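Local coordinates for protein beta-N-acetylhexosaminidase (Arthrobacter aurescens, PDB 3RCN) that probably catalyses the hydrolysis of terminal non-reducing N-acetyl-D-hexosamine residues in N-acetyl-beta-D-hexosaminides, as a member of glycosyl hydrolase family 20, at residues E288-D299 and W346-L355; G359-E367 and G376-G384. All coordinates share one frame; numbering follows the deposited sequence.

Interaction 1 (E288-D299 and W346-L355); sequences ETSLEFYRNVLD and WFVGQLALHL. With SO4 (sulfate ion), chain C.
Arg-295 lays its aliphatic chain across the imidazole of His-354, a clear case of one long side chain serving two chemistries. Its CB stands over one face of the ring, 3.9 Å from the centroid, in a CH-pi contact. With CG anti to the carbonyl carbon (chi1 -71°) and the chain extended as far as NE, the next atoms continue over the same ring: CG lies 3.9 Å from His-354 CG, and CD faces ND1. The guanidinium runs on beyond the histidine, where NH2 donates to water 1 at 3.1 Å; this water in turn donates to Gln-350 O, bridging the two helices through solvent. At the ring's other end, His-354 NE2 gives a hydrogen bond to Asp-299 OD1 (3.0 Å), which it meets from above the carboxylate plane, and a weak one to Arg-295 O. Asp-299 OD1 is also held by His-358. With an alanine here instead of His-354, Arg-295 would probably lose the flat surface under its methylenes and Asp-299 one of its two histidine partners. Toward the N-terminal side the seam turns apolar, with knobs-into-holes packing: Leu-291 drops among Trp-346, Phe-347, Gln-350 and Leu-351, its CD1 3.5 Å from Trp-346 CH2, while Leu-351 fits among Leu-291, Tyr-294, Arg-295 and Leu-298. The segment axes cross at -35°. Trp-346 leans on helix 326-335. Inward, both outer helices of the alpha-beta barrel pack on strand 309-313 through Leu-298, Leu-351 and Leu-355, and Leu-355 also touches Thr-362 of strand 361-364.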
loop_
_atom_site.group_PDB
_atom_site.type_symbol
_atom_site.label_atom_id
_atom_site.label_comp_id
_atom_site.label_asym_id
_atom_site.label_seq_id
_atom_site.Cartn_x
_atom_site.Cartn_y
_atom_site.Cartn_z
ATOM N N GLU A 288 -15.827 38.426 -6.255
ATOM C CA GLU A 288 -14.568 38.608 -6.950
ATOM C C GLU A 288 -13.459 37.948 -6.163
ATOM O O GLU A 288 -12.538 37.372 -6.746
ATOM C CB GLU A 288 -14.256 40.093 -7.185
ATOM C CG GLU A 288 -15.159 40.773 -8.202
ATOM C CD GLU A 288 -15.232 40.040 -9.541
ATOM O OE1 GLU A 288 -14.211 39.464 -9.987
ATOM O OE2 GLU A 288 -16.326 40.044 -10.152
ATOM N N THR A 289 -13.550 38.032 -4.838
ATOM C CA THR A 289 -12.513 37.452 -3.993
ATOM C C THR A 289 -12.476 35.922 -4.070
ATOM O O THR A 289 -11.403 35.365 -4.272
ATOM C CB THR A 289 -12.545 37.992 -2.542
ATOM O OG1 THR A 289 -13.847 37.818 -1.976
ATOM C CG2 THR A 289 -12.198 39.471 -2.544
ATOM N N SER A 290 -13.632 35.264 -3.954
ATOM C CA SER A 290 -13.733 33.818 -4.199
ATOM C C SER A 290 -13.131 33.486 -5.551
ATOM O O SER A 290 -12.302 32.580 -5.670
ATOM C CB SER A 290 -15.185 33.348 -4.233
ATOM O OG SER A 290 -15.909 33.846 -3.143
ATOM N N LEU A 291 -13.574 34.218 -6.574
ATOM C CA LEU A 291 -13.088 34.010 -7.930
ATOM C C LEU A 291 -11.572 34.087 -8.014
ATOM O O LEU A 291 -10.944 33.226 -8.632
ATOM C CB LEU A 291 -13.714 35.021 -8.896
ATOM C CG LEU A 291 -14.878 34.452 -9.698
ATOM C CD1 LEU A 291 -15.412 35.477 -10.665
ATOM C CD2 LEU A 291 -14.415 33.184 -10.426
ATOM N N GLU A 292 -10.985 35.115 -7.402
ATOM C CA GLU A 292 -9.540 35.275 -7.449
ATOM C C GLU A 292 -8.848 34.105 -6.726
ATOM O O GLU A 292 -7.826 33.578 -7.183
ATOM C CB GLU A 292 -9.117 36.616 -6.839
ATOM C CG GLU A 292 -7.603 36.840 -6.847
ATOM C CD GLU A 292 -7.110 37.632 -5.637
ATOM O OE1 GLU A 292 -7.881 38.479 -5.127
ATOM O OE2 GLU A 292 -5.954 37.402 -5.198
ATOM N N PHE A 293 -9.422 33.707 -5.596
ATOM C CA PHE A 293 -8.876 32.624 -4.808
ATOM C C PHE A 293 -8.766 31.373 -5.668
ATOM O O PHE A 293 -7.708 30.750 -5.748
ATOM C CB PHE A 293 -9.777 32.362 -3.604
ATOM C CG PHE A 293 -9.210 31.379 -2.632
ATOM C CD1 PHE A 293 -9.440 30.018 -2.787
ATOM C CD2 PHE A 293 -8.447 31.809 -1.557
ATOM C CE1 PHE A 293 -8.916 29.105 -1.888
ATOM C CE2 PHE A 293 -7.924 30.897 -0.656
ATOM C CZ PHE A 293 -8.159 29.545 -0.826
ATOM N N TYR A 294 -9.860 31.024 -6.332
ATOM C CA TYR A 294 -9.911 29.779 -7.069
ATOM C C TYR A 294 -9.194 29.817 -8.414
ATOM O O TYR A 294 -8.894 28.772 -8.973
ATOM C CB TYR A 294 -11.349 29.317 -7.225
ATOM C CG TYR A 294 -11.850 28.614 -6.000
ATOM C CD1 TYR A 294 -12.509 29.313 -5.003
ATOM C CD2 TYR A 294 -11.640 27.251 -5.825
ATOM C CE1 TYR A 294 -12.959 28.676 -3.867
ATOM C CE2 TYR A 294 -12.085 26.599 -4.687
ATOM C CZ TYR A 294 -12.743 27.320 -3.713
ATOM O OH TYR A 294 -13.196 26.690 -2.584
ATOM N N ARG A 295 -8.914 31.008 -8.926
ATOM C CA ARG A 295 -8.064 31.136 -10.109
ATOM C C ARG A 295 -6.647 30.829 -9.697
ATOM O O ARG A 295 -5.911 30.161 -10.424
ATOM C CB ARG A 295 -8.088 32.548 -10.697
ATOM C CG ARG A 295 -9.364 32.952 -11.373
ATOM C CD ARG A 295 -9.147 34.284 -12.078
ATOM N NE ARG A 295 -10.361 34.758 -12.708
ATOM C CZ ARG A 295 -11.092 35.750 -12.224
ATOM N NH1 ARG A 295 -10.683 36.364 -11.116
ATOM N NH2 ARG A 295 -12.212 36.131 -12.853
ATOM N N ASN A 296 -6.268 31.329 -8.523
ATOM C CA ASN A 296 -4.959 31.013 -7.955
ATOM C C ASN A 296 -4.787 29.513 -7.661
ATOM O O ASN A 296 -3.719 28.948 -7.892
ATOM C CB ASN A 296 -4.686 31.866 -6.719
ATOM C CG ASN A 296 -4.431 33.322 -7.072
ATOM O OD1 ASN A 296 -3.910 33.623 -8.143
ATOM N ND2 ASN A 296 -4.802 34.228 -6.178
ATOM N N VAL A 297 -5.843 28.872 -7.172
ATOM C CA VAL A 297 -5.811 27.437 -6.958
ATOM C C VAL A 297 -5.670 26.732 -8.299
ATOM O O VAL A 297 -4.856 25.819 -8.448
ATOM C CB VAL A 297 -7.081 26.936 -6.240
ATOM C CG1 VAL A 297 -7.232 25.445 -6.408
ATOM C CG2 VAL A 297 -7.055 27.315 -4.769
ATOM N N LEU A 298 -6.440 27.164 -9.291
ATOM C CA LEU A 298 -6.426 26.447 -10.561
ATOM C C LEU A 298 -5.127 26.673 -11.330
ATOM O O LEU A 298 -4.807 25.915 -12.244
ATOM C CB LEU A 298 -7.627 26.806 -11.426
ATOM C CG LEU A 298 -8.997 26.309 -10.972
ATOM C CD1 LEU A 298 -10.074 26.985 -11.816
ATOM C CD2 LEU A 298 -9.110 24.798 -11.051
ATOM N N ASP A 299 -4.390 27.715 -10.952
ATOM C CA ASP A 299 -3.071 27.976 -11.522
ATOM C C ASP A 299 -2.101 26.900 -11.069
ATOM O O ASP A 299 -1.302 26.406 -11.858
ATOM C CB ASP A 299 -2.529 29.329 -11.068
ATOM C CG ASP A 299 -3.130 30.496 -11.827
ATOM O OD1 ASP A 299 -3.626 30.286 -12.954
ATOM O OD2 ASP A 299 -3.098 31.628 -11.297
ATOM N N TRP A 346 -22.840 31.411 -13.435
ATOM C CA TRP A 346 -21.873 32.468 -13.662
ATOM C C TRP A 346 -20.498 32.136 -13.066
ATOM O O TRP A 346 -19.466 32.340 -13.714
ATOM C CB TRP A 346 -22.391 33.784 -13.076
ATOM C CG TRP A 346 -21.401 34.882 -13.192
ATOM C CD1 TRP A 346 -21.122 35.608 -14.309
ATOM C CD2 TRP A 346 -20.541 35.386 -12.159
ATOM N NE1 TRP A 346 -20.141 36.535 -14.039
ATOM C CE2 TRP A 346 -19.766 36.420 -12.730
ATOM C CE3 TRP A 346 -20.353 35.066 -10.811
ATOM C CZ2 TRP A 346 -18.817 37.137 -12.001
ATOM C CZ3 TRP A 346 -19.408 35.788 -10.080
ATOM C CH2 TRP A 346 -18.651 36.805 -10.681
ATOM N N PHE A 347 -20.494 31.644 -11.827
ATOM C CA PHE A 347 -19.253 31.387 -11.093
ATOM C C PHE A 347 -18.423 30.319 -11.784
ATOM O O PHE A 347 -17.237 30.499 -12.023
ATOM C CB PHE A 347 -19.556 30.946 -9.661
ATOM C CG PHE A 347 -18.342 30.858 -8.785
ATOM C CD1 PHE A 347 -17.667 32.006 -8.393
ATOM C CD2 PHE A 347 -17.868 29.630 -8.352
ATOM C CE1 PHE A 347 -16.541 31.929 -7.579
ATOM C CE2 PHE A 347 -16.745 29.547 -7.545
ATOM C CZ PHE A 347 -16.084 30.701 -7.153
ATOM N N VAL A 348 -19.063 29.205 -12.106
ATOM C CA VAL A 348 -18.396 28.103 -12.768
ATOM C C VAL A 348 -17.886 28.531 -14.148
ATOM O O VAL A 348 -16.787 28.146 -14.562
ATOM C CB VAL A 348 -19.352 26.895 -12.868
ATOM C CG1 VAL A 348 -18.783 25.812 -13.752
ATOM C CG2 VAL A 348 -19.678 26.361 -11.463
ATOM N N GLY A 349 -18.679 29.345 -14.845
ATOM C CA GLY A 349 -18.316 29.826 -16.170
ATOM C C GLY A 349 -17.073 30.688 -16.144
ATOM O O GLY A 349 -16.205 30.537 -16.996
ATOM N N GLN A 350 -16.985 31.589 -15.166
ATOM C CA GLN A 350 -15.787 32.412 -14.987
ATOM C C GLN A 350 -14.549 31.542 -14.770
ATOM O O GLN A 350 -13.488 31.781 -15.354
ATOM C CB GLN A 350 -15.940 33.387 -13.818
ATOM C CG GLN A 350 -16.995 34.469 -14.010
ATOM C CD GLN A 350 -16.731 35.378 -15.201
ATOM O OE1 GLN A 350 -17.427 35.289 -16.219
ATOM N NE2 GLN A 350 -15.733 36.262 -15.082
ATOM N N LEU A 351 -14.679 30.526 -13.930
ATOM C CA LEU A 351 -13.569 29.607 -13.754
ATOM C C LEU A 351 -13.300 28.807 -15.031
ATOM O O LEU A 351 -12.145 28.626 -15.419
ATOM C CB LEU A 351 -13.802 28.705 -12.550
ATOM C CG LEU A 351 -13.788 29.452 -11.214
ATOM C CD1 LEU A 351 -14.127 28.500 -10.091
ATOM C CD2 LEU A 351 -12.447 30.156 -10.971
ATOM N N ALA A 352 -14.360 28.355 -15.697
ATOM C CA ALA A 352 -14.194 27.649 -16.972
ATOM C C ALA A 352 -13.432 28.501 -17.981
ATOM O O ALA A 352 -12.620 27.984 -18.756
ATOM C CB ALA A 352 -15.540 27.205 -17.546
ATOM N N LEU A 353 -13.700 29.806 -17.957
ATOM C CA LEU A 353 -13.005 30.763 -18.812
ATOM C C LEU A 353 -11.517 30.805 -18.444
ATOM O O LEU A 353 -10.655 30.866 -19.316
ATOM C CB LEU A 353 -13.615 32.160 -18.653
ATOM C CG LEU A 353 -14.305 32.830 -19.843
ATOM C CD1 LEU A 353 -15.096 31.834 -20.666
ATOM C CD2 LEU A 353 -15.210 33.957 -19.357
ATOM N N HIS A 354 -11.220 30.771 -17.147
ATOM C CA HIS A 354 -9.837 30.848 -16.688
ATOM C C HIS A 354 -9.077 29.595 -17.128
ATOM O O HIS A 354 -7.932 29.669 -17.572
ATOM C CB HIS A 354 -9.786 31.036 -15.173
ATOM C CG HIS A 354 -8.400 31.107 -14.621
ATOM N ND1 HIS A 354 -7.527 32.133 -14.922
ATOM C CD2 HIS A 354 -7.724 30.277 -13.794
ATOM C CE1 HIS A 354 -6.383 31.934 -14.302
ATOM N NE2 HIS A 354 -6.474 30.811 -13.608
ATOM N N LEU A 355 -9.736 28.446 -17.022
ATOM C CA LEU A 355 -9.176 27.208 -17.528
ATOM C C LEU A 355 -8.915 27.305 -19.025
ATOM O O LEU A 355 -7.892 26.815 -19.518
ATOM C CB LEU A 355 -10.116 26.038 -17.228
ATOM C CG LEU A 355 -10.195 25.634 -15.755
ATOM C CD1 LEU A 355 -11.147 24.461 -15.539
ATOM C CD2 LEU A 355 -8.797 25.314 -15.209
HETATM S S SO4 C . -18.133 41.476 -5.244
HETATM O O1 SO4 C . -17.093 41.714 -4.238
HETATM O O2 SO4 C . -17.767 40.331 -6.073
HETATM O O3 SO4 C . -19.414 41.202 -4.592
HETATM O O4 SO4 C . -18.255 42.659 -6.091
HETATM O O HOH W 1 -12.014 34.269 -15.354
#

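Interaction 2 (G359-E367 and G376-G384); sequences GRATSVWDE and GALVASWRG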
loop_
_atom_site.group_PDB
_atom_site.type_symbol
_atom_site.label_atom_id
_atom_site.label_comp_id
_atom_site.label_asym_id
_atom_site.label_seq_id
_atom_site.Cartn_x
_atom_site.Cartn_y
_atom_site.Cartn_z
ATOM N N GLY A 359 -5.826 26.657 -21.673
ATOM C CA GLY A 359 -5.906 25.628 -22.692
ATOM C C GLY A 359 -6.601 24.349 -22.264
ATOM O O GLY A 359 -6.507 23.327 -22.943
ATOM N N ARG A 360 -7.330 24.413 -21.156
ATOM C CA ARG A 360 -8.042 23.250 -20.659
ATOM C C ARG A 360 -9.547 23.358 -20.818
ATOM O O ARG A 360 -10.138 24.415 -20.571
ATOM C CB ARG A 360 -7.723 23.022 -19.175
ATOM C CG ARG A 360 -6.245 23.126 -18.822
ATOM C CD ARG A 360 -5.379 22.128 -19.592
ATOM N NE ARG A 360 -3.970 22.358 -19.283
ATOM C CZ ARG A 360 -3.309 21.742 -18.304
ATOM N NH1 ARG A 360 -3.923 20.834 -17.552
ATOM N NH2 ARG A 360 -2.029 22.025 -18.082
ATOM N N ALA A 361 -10.158 22.249 -21.220
ATOM C CA ALA A 361 -11.604 22.098 -21.186
ATOM C C ALA A 361 -12.047 21.884 -19.741
ATOM O O ALA A 361 -11.251 21.492 -18.898
ATOM C CB ALA A 361 -12.021 20.933 -22.049
ATOM N N THR A 362 -13.317 22.149 -19.453
ATOM C CA THR A 362 -13.859 21.973 -18.105
ATOM C C THR A 362 -14.729 20.729 -18.016
ATOM O O THR A 362 -15.378 20.329 -18.984
ATOM C CB THR A 362 -14.701 23.190 -17.671
ATOM O OG1 THR A 362 -13.836 24.294 -17.403
ATOM C CG2 THR A 362 -15.500 22.893 -16.413
ATOM N N SER A 363 -14.725 20.105 -16.849
ATOM C CA SER A 363 -15.590 18.969 -16.609
ATOM C C SER A 363 -16.545 19.313 -15.457
ATOM O O SER A 363 -16.128 19.904 -14.459
ATOM C CB SER A 363 -14.737 17.745 -16.289
ATOM O OG SER A 363 -15.544 16.612 -16.045
ATOM N N VAL A 364 -17.825 18.968 -15.605
ATOM C CA VAL A 364 -18.818 19.236 -14.565
ATOM C C VAL A 364 -19.836 18.105 -14.453
ATOM O O VAL A 364 -19.941 17.264 -15.343
ATOM C CB VAL A 364 -19.589 20.552 -14.837
ATOM C CG1 VAL A 364 -18.633 21.715 -14.987
ATOM C CG2 VAL A 364 -20.447 20.418 -16.084
ATOM N N TRP A 365 -20.597 18.093 -13.365
ATOM C CA TRP A 365 -21.634 17.077 -13.182
ATOM C C TRP A 365 -22.968 17.381 -13.881
ATOM O O TRP A 365 -23.815 16.499 -14.003
ATOM C CB TRP A 365 -21.869 16.800 -11.691
ATOM C CG TRP A 365 -20.672 16.236 -11.003
ATOM C CD1 TRP A 365 -19.859 16.870 -10.111
ATOM C CD2 TRP A 365 -20.135 14.927 -11.168
ATOM N NE1 TRP A 365 -18.844 16.032 -9.706
ATOM C CE2 TRP A 365 -18.998 14.829 -10.342
ATOM C CE3 TRP A 365 -20.508 13.818 -11.932
ATOM C CZ2 TRP A 365 -18.240 13.680 -10.262
ATOM C CZ3 TRP A 365 -19.755 12.686 -11.850
ATOM C CH2 TRP A 365 -18.633 12.619 -11.024
ATOM N N ASP A 366 -23.154 18.610 -14.358
ATOM C CA ASP A 366 -24.446 18.991 -14.931
ATOM C C ASP A 366 -24.481 20.427 -15.475
ATOM O O ASP A 366 -23.606 21.225 -15.157
ATOM C CB ASP A 366 -25.533 18.814 -13.875
ATOM C CG ASP A 366 -26.674 17.965 -14.362
ATOM O OD1 ASP A 366 -26.891 17.889 -15.592
ATOM O OD2 ASP A 366 -27.356 17.377 -13.503
ATOM N N GLU A 367 -25.493 20.760 -16.280
ATOM C CA GLU A 367 -25.558 22.080 -16.909
ATOM C C GLU A 367 -24.354 22.262 -17.835
ATOM O O GLU A 367 -24.171 23.304 -18.476
ATOM C CB GLU A 367 -25.595 23.188 -15.846
ATOM C CG GLU A 367 -25.919 24.602 -16.371
ATOM C CD GLU A 367 -24.687 25.391 -16.801
ATOM O OE1 GLU A 367 -23.612 25.207 -16.190
ATOM O OE2 GLU A 367 -24.803 26.196 -17.754
ATOM N N GLY A 376 -15.082 22.663 -25.288
ATOM C CA GLY A 376 -14.667 21.338 -24.882
ATOM C C GLY A 376 -15.280 20.876 -23.579
ATOM O O GLY A 376 -14.806 19.901 -22.992
ATOM N N ALA A 377 -16.323 21.561 -23.113
ATOM C CA ALA A 377 -16.951 21.170 -21.853
ATOM C C ALA A 377 -17.430 19.725 -21.877
ATOM O O ALA A 377 -18.102 19.281 -22.812
ATOM C CB ALA A 377 -18.075 22.092 -21.480
ATOM N N LEU A 378 -17.056 19.001 -20.829
ATOM C CA LEU A 378 -17.427 17.618 -20.639
ATOM C C LEU A 378 -18.441 17.530 -19.507
ATOM O O LEU A 378 -18.214 18.060 -18.410
ATOM C CB LEU A 378 -16.186 16.812 -20.262
ATOM C CG LEU A 378 -16.403 15.363 -19.849
ATOM C CD1 LEU A 378 -17.089 14.631 -20.983
ATOM C CD2 LEU A 378 -15.070 14.734 -19.537
ATOM N N VAL A 379 -19.560 16.865 -19.775
ATOM C CA VAL A 379 -20.534 16.602 -18.738
ATOM C C VAL A 379 -20.467 15.160 -18.250
ATOM O O VAL A 379 -20.488 14.230 -19.043
ATOM C CB VAL A 379 -21.952 16.899 -19.218
ATOM C CG1 VAL A 379 -22.947 16.729 -18.067
ATOM C CG2 VAL A 379 -22.015 18.299 -19.766
ATOM N N ALA A 380 -20.410 14.977 -16.937
ATOM C CA ALA A 380 -20.519 13.637 -16.375
ATOM C C ALA A 380 -21.946 13.457 -15.877
ATOM O O ALA A 380 -22.337 14.005 -14.840
ATOM C CB ALA A 380 -19.534 13.462 -15.229
ATOM N N SER A 381 -22.707 12.645 -16.598
ATOM C CA SER A 381 -24.136 12.547 -16.363
ATOM C C SER A 381 -24.494 11.414 -15.412
ATOM O O SER A 381 -24.395 10.236 -15.771
ATOM C CB SER A 381 -24.863 12.318 -17.685
ATOM O OG SER A 381 -26.249 12.161 -17.439
ATOM N N TRP A 382 -24.950 11.785 -14.219
ATOM C CA TRP A 382 -25.399 10.827 -13.218
ATOM C C TRP A 382 -26.901 10.533 -13.306
ATOM O O TRP A 382 -27.400 9.607 -12.661
ATOM C CB TRP A 382 -25.048 11.349 -11.829
ATOM C CG TRP A 382 -25.471 12.751 -11.637
ATOM C CD1 TRP A 382 -24.737 13.872 -11.887
ATOM C CD2 TRP A 382 -26.745 13.197 -11.171
ATOM N NE1 TRP A 382 -25.474 14.995 -11.596
ATOM C CE2 TRP A 382 -26.713 14.606 -11.156
ATOM C CE3 TRP A 382 -27.911 12.542 -10.763
ATOM C CZ2 TRP A 382 -27.801 15.371 -10.751
ATOM C CZ3 TRP A 382 -28.987 13.303 -10.358
ATOM C CH2 TRP A 382 -28.927 14.702 -10.357
ATOM N N ARG A 383 -27.618 11.316 -14.109
ATOM C CA ARG A 383 -29.020 11.040 -14.390
ATOM C C ARG A 383 -29.086 9.921 -15.433
ATOM O O ARG A 383 -28.056 9.428 -15.896
ATOM C CB ARG A 383 -29.720 12.301 -14.901
ATOM C CG ARG A 383 -29.057 13.615 -14.467
ATOM C CD ARG A 383 -29.870 14.845 -14.894
ATOM N NE ARG A 383 -30.856 15.218 -13.881
ATOM C CZ ARG A 383 -30.911 16.400 -13.268
ATOM N NH1 ARG A 383 -30.046 17.362 -13.573
ATOM N NH2 ARG A 383 -31.844 16.625 -12.350
ATOM N N GLY A 384 -30.288 9.524 -15.815
ATOM C CA GLY A 384 -30.437 8.432 -16.761
ATOM C C GLY A 384 -30.139 8.827 -18.200
ATOM O O GLY A 384 -29.461 9.827 -18.466
#
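Trp-365 and Ala-380 meet just where two parallel barrel strands run out, and here side-chain conformation takes over from backbone pairing. Trp-365 turns its CG anti to the carbonyl carbon (chi1 -63°), which sets the CE3-CZ3 edge of the indole beside Ala-380, CE3 lying 3.5 Å from Ala-380 CB, with Ala-380 O near the ring plane. Its NE1 is bound outside the pair, by Glu-243. Trp-382 adopts the opposite sense of rotation: its CG sits in the crowded position between backbone N and carbonyl carbon (chi1 49°), and its CD1 comes within 4.1 Å of Trp-365 CB. Arg-383 CG stands over the centre of the Trp-382 ring, and Trp-382 CH2 lies over the face of the guanidinium, which a bend at chi3 (89°) turns toward Asp-366. From there NH1 reaches Asp-366 OD2 in a salt bridge of 2.7 Å, with carboxylate and guanidinium planes well turned from each other; Asp-366 is poorly ordered, so its exact pose is less certain. The same OD2 approaches Trp-382 CZ2 obliquely. Before these residues in the chain, the strands are joined by a ladder of nearly straight bonds: Leu-378 N to Thr-362 O at 2.8 Å, Val-364 N to Leu-378 O at 3.0 Å, and Ala-380 N to Val-364 O at 2.8 Å. Ser-363 and Leu-378 share one face of the sheet, Val-364 and Val-379 the other. Trp-382 lies about 7 Å, side chain to side chain, from Glu-316, the predicted proton donor, consistent with a place at the active-site end of the barrel. Strand 361-364 also pairs with 309-313 and strand 378-381 with 397-400; Thr-362 packs outward on helix 342-357, and Leu-378 touches strand 449-456.

How the interactions relate
The two contacts occupy successive layers of one alpha-beta barrel, their centres about 17 Å apart. Interaction 1 joins two outer helices and is only partly buried: leucines and aromatic rings fill its inner side, while a histidine, a carboxylate and a water make its polar side. Interaction 2 is the more buried, a pair of parallel strands bound mainly through backbone, with polar and aromatic side chains gathered near the predicted catalytic end. Helix 342-357 leads directly into strand 361-364, so one segment of each contact lies on consecutive elements of the chain. Leu-355 O probably accepts a hydrogen bond from Arg-360 N, and Ala-352 and Leu-355 pack against Thr-362.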